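Local coordinates for pyruvate kinase (Pseudomonas aeruginosa, PDB 6QXL), which probably catalyses the last step of glycolysis, transferring the phosphate of phosphoenolpyruvate to ADP to give pyruvate and ATP, at residues A364-M368 / I392-S398. Numbering follows the deposited sequence.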
ATOM      1  N   ALA A 364      -7.819  15.134 -19.058  1.00 31.56           N
ATOM      2  CA  ALA A 364      -8.873  14.899 -18.071  1.00 33.78           C
ATOM      3  C   ALA A 364      -8.277  14.347 -16.778  1.00 31.86           C
ATOM      4  O   ALA A 364      -8.490  14.909 -15.692  1.00 30.10           O
ATOM      5  CB  ALA A 364      -9.921  13.951 -18.610  1.00 36.50           C
ATOM      6  N   LEU A 365      -7.477  13.290 -16.907  1.00 30.13           N
ATOM      7  CA  LEU A 365      -6.872  12.682 -15.724  1.00 31.01           C
ATOM      8  C   LEU A 365      -5.962  13.655 -14.997  1.00 32.99           C
ATOM      9  O   LEU A 365      -5.986  13.730 -13.768  1.00 24.99           O
ATOM     10  CB  LEU A 365      -6.136  11.411 -16.087  1.00 32.03           C
ATOM     11  CG  LEU A 365      -7.106  10.350 -16.625  1.00 33.32           C
ATOM     12  CD1 LEU A 365      -6.419   9.106 -17.102  1.00 32.95           C
ATOM     13  CD2 LEU A 365      -8.171   9.986 -15.578  1.00 37.18           C
ATOM     14  N   ALA A 366      -5.198  14.439 -15.762  1.00 35.01           N
ATOM     15  CA  ALA A 366      -4.282  15.391 -15.162  1.00 33.34           C
ATOM     16  C   ALA A 366      -5.014  16.470 -14.381  1.00 33.93           C
ATOM     17  O   ALA A 366      -4.508  16.961 -13.368  1.00 37.41           O
ATOM     18  CB  ALA A 366      -3.406  16.010 -16.233  1.00 37.30           C
ATOM     19  N   SER A 367      -6.208  16.832 -14.840  1.00 34.57           N
ATOM     20  CA  SER A 367      -7.011  17.836 -14.154  1.00 33.64           C
ATOM     21  C   SER A 367      -7.561  17.303 -12.850  1.00 32.09           C
ATOM     22  O   SER A 367      -7.565  18.012 -11.837  1.00 26.48           O
ATOM     23  CB  SER A 367      -8.166  18.308 -15.038  1.00 37.79           C
ATOM     24  OG  SER A 367      -7.705  18.767 -16.289  1.00 37.61           O
ATOM     25  N   MET A 368      -8.041  16.061 -12.864  1.00 29.76           N
ATOM     26  CA  MET A 368      -8.543  15.472 -11.614  1.00 32.07           C
ATOM     27  C   MET A 368      -7.429  15.326 -10.591  1.00 31.27           C
ATOM     28  O   MET A 368      -7.618  15.669  -9.415  1.00 29.72           O
ATOM     29  CB  MET A 368      -9.231  14.150 -11.869  1.00 33.28           C
ATOM     30  CG  MET A 368     -10.457  14.286 -12.760  1.00 38.41           C
ATOM     31  SD  MET A 368     -11.584  15.609 -12.280  1.00 40.80           S
ATOM     32  CE  MET A 368     -12.296  14.943 -10.785  1.00 42.24           C
ATOM     33  N   ILE A 392     -14.573  11.424 -18.865  1.00 40.77           N
ATOM     34  CA  ILE A 392     -13.332  10.887 -18.333  1.00 37.47           C
ATOM     35  C   ILE A 392     -13.046  11.516 -16.969  1.00 37.58           C
ATOM     36  O   ILE A 392     -12.753  10.815 -16.004  1.00 37.27           O
ATOM     37  CB  ILE A 392     -12.168  11.126 -19.271  1.00 39.91           C
ATOM     38  CG1 ILE A 392     -12.436  10.554 -20.671  1.00 47.41           C
ATOM     39  CG2 ILE A 392     -10.880  10.538 -18.706  1.00 41.93           C
ATOM     40  CD1 ILE A 392     -12.804   9.100 -20.732  1.00 49.26           C
ATOM     41  N   MET A 393     -13.181  12.823 -16.856  1.00 36.04           N
ATOM     42  CA  MET A 393     -12.936  13.462 -15.568  1.00 44.16           C
ATOM     43  C   MET A 393     -13.749  12.790 -14.458  1.00 40.74           C
ATOM     44  O   MET A 393     -13.227  12.522 -13.377  1.00 38.35           O
ATOM     45  CB  MET A 393     -13.259  14.952 -15.606  1.00 45.95           C
ATOM     46  CG  MET A 393     -12.375  15.767 -16.537  1.00 46.97           C
ATOM     47  SD  MET A 393     -12.828  17.498 -16.452  1.00 50.45           S
ATOM     48  CE  MET A 393     -11.564  18.222 -17.476  1.00 60.66           C
ATOM     49  N   SER A 394     -15.008  12.472 -14.749  1.00 40.84           N
ATOM     50  CA  SER A 394     -15.925  12.006 -13.722  1.00 39.50           C
ATOM     51  C   SER A 394     -15.765  10.521 -13.376  1.00 38.20           C
ATOM     52  O   SER A 394     -16.393  10.051 -12.440  1.00 39.07           O
ATOM     53  CB  SER A 394     -17.358  12.324 -14.136  1.00 35.52           C
ATOM     54  OG  SER A 394     -17.689  11.690 -15.345  1.00 34.02           O
ATOM     55  N   ARG A 395     -14.913   9.800 -14.110  1.00 37.99           N
ATOM     56  CA  ARG A 395     -14.503   8.461 -13.690  1.00 35.83           C
ATOM     57  C   ARG A 395     -13.582   8.458 -12.472  1.00 36.67           C
ATOM     58  O   ARG A 395     -13.370   7.427 -11.886  1.00 38.46           O
ATOM     59  CB  ARG A 395     -13.782   7.709 -14.801  1.00 38.20           C
ATOM     60  CG  ARG A 395     -14.482   7.576 -16.138  1.00 36.55           C
ATOM     61  CD  ARG A 395     -15.890   7.070 -16.048  1.00 35.18           C
ATOM     62  NE  ARG A 395     -16.798   8.141 -15.638  1.00 34.45           N
ATOM     63  CZ  ARG A 395     -18.021   7.948 -15.178  1.00 29.73           C
ATOM     64  NH1 ARG A 395     -18.512   6.715 -15.050  1.00 26.84           N
ATOM     65  NH2 ARG A 395     -18.735   8.999 -14.810  1.00 29.51           N
ATOM     66  N   ILE A 396     -13.037   9.601 -12.094  1.00 40.83           N
ATOM     67  CA  ILE A 396     -12.070   9.677 -11.012  1.00 40.08           C
ATOM     68  C   ILE A 396     -12.760  10.177  -9.763  1.00 39.72           C
ATOM     69  O   ILE A 396     -13.477  11.169  -9.796  1.00 43.81           O
ATOM     70  CB  ILE A 396     -10.923  10.640 -11.399  1.00 38.07           C
ATOM     71  CG1 ILE A 396     -10.233  10.171 -12.672  1.00 39.46           C
ATOM     72  CG2 ILE A 396      -9.915  10.765 -10.295  1.00 38.15           C
ATOM     73  CD1 ILE A 396      -9.697   8.772 -12.583  1.00 42.27           C
ATOM     74  N   ARG A 397     -12.518   9.505  -8.648  1.00 39.54           N
ATOM     75  CA  ARG A 397     -13.138   9.920  -7.404  1.00 38.12           C
ATOM     76  C   ARG A 397     -12.686  11.314  -7.068  1.00 40.52           C
ATOM     77  O   ARG A 397     -11.493  11.596  -7.105  1.00 43.92           O
ATOM     78  CB  ARG A 397     -12.781   8.993  -6.257  1.00 41.92           C
ATOM     79  CG  ARG A 397     -13.451   7.627  -6.299  1.00 43.62           C
ATOM     80  CD  ARG A 397     -12.825   6.700  -5.258  1.00 46.89           C
ATOM     81  NE  ARG A 397     -13.862   6.006  -4.473  1.00 45.32           N
ATOM     82  CZ  ARG A 397     -14.389   4.847  -4.800  1.00 46.35           C
ATOM     83  NH1 ARG A 397     -13.989   4.178  -5.882  1.00 49.38           N
ATOM     84  NH2 ARG A 397     -15.343   4.351  -4.052  1.00 50.40           N
ATOM     85  N   SER A 398     -13.635  12.181  -6.746  1.00 41.05           N
ATOM     86  CA  SER A 398     -13.342  13.537  -6.336  1.00 38.50           C
ATOM     87  C   SER A 398     -14.580  14.163  -5.733  1.00 37.85           C
ATOM     88  O   SER A 398     -15.678  13.649  -5.882  1.00 37.70           O
ATOM     89  CB  SER A 398     -12.904  14.364  -7.558  1.00 40.67           C
ATOM     90  OG  SER A 398     -12.723  15.736  -7.221  1.00 39.32           O
TER
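Starting segment 392-398, Ile-392 meets helix 359-373 through its CG2 methyl, 3.5 Å from CB of Ala-364 and 4.2 Å from CD2 of Leu-365, while CD1 leads away. The small alanine permits a close approach, the CA atoms of Ala-364 and Met-393 being 5.0 Å apart. Met-393 lays its side chain along the helix, with CG 3.7 Å from CB of Ala-364 and CE 4.1 Å from OG of Ser-367, a hydroxyl hydrogen-bonded to the carbonyl of Ile-363. Met-368 fits into the bend that follows. Its CG is 3.3 Å from O of Met-393 and its SD 3.8 Å from CB of Met-393; that same carbonyl accepts the backbone bond from N of Ile-396 (3.2 Å). The CA-to-CB bond of Ser-394 points away from the helix and that of Arg-395 sideways, its guanidinium leading away; NH2 donates to OG of Ser-394 (2.9 Å) and forms a salt bridge with Asp-311. The chain returns at Ile-396, whose CG1 reaches CD2 of Leu-365 (3.6 Å) and whose CG2 reaches CB of Met-368 (3.8 Å). At Ser-398, CB closes over CE of Met-368 (3.3 Å), while OG hydrogen-bonds to Asn-372, one turn further along the helix. The 420 Å² interface is thus essentially apolar. It joins two helices linked through strand 377-383 and packed on one face of the alpha/beta domain's sheet: Met-368 and Met-393 fill the space between, both resting on Ile-380 and on Ile-402 of strand 402-406, while Leu-365 packs against Tyr-369 of a second subunit.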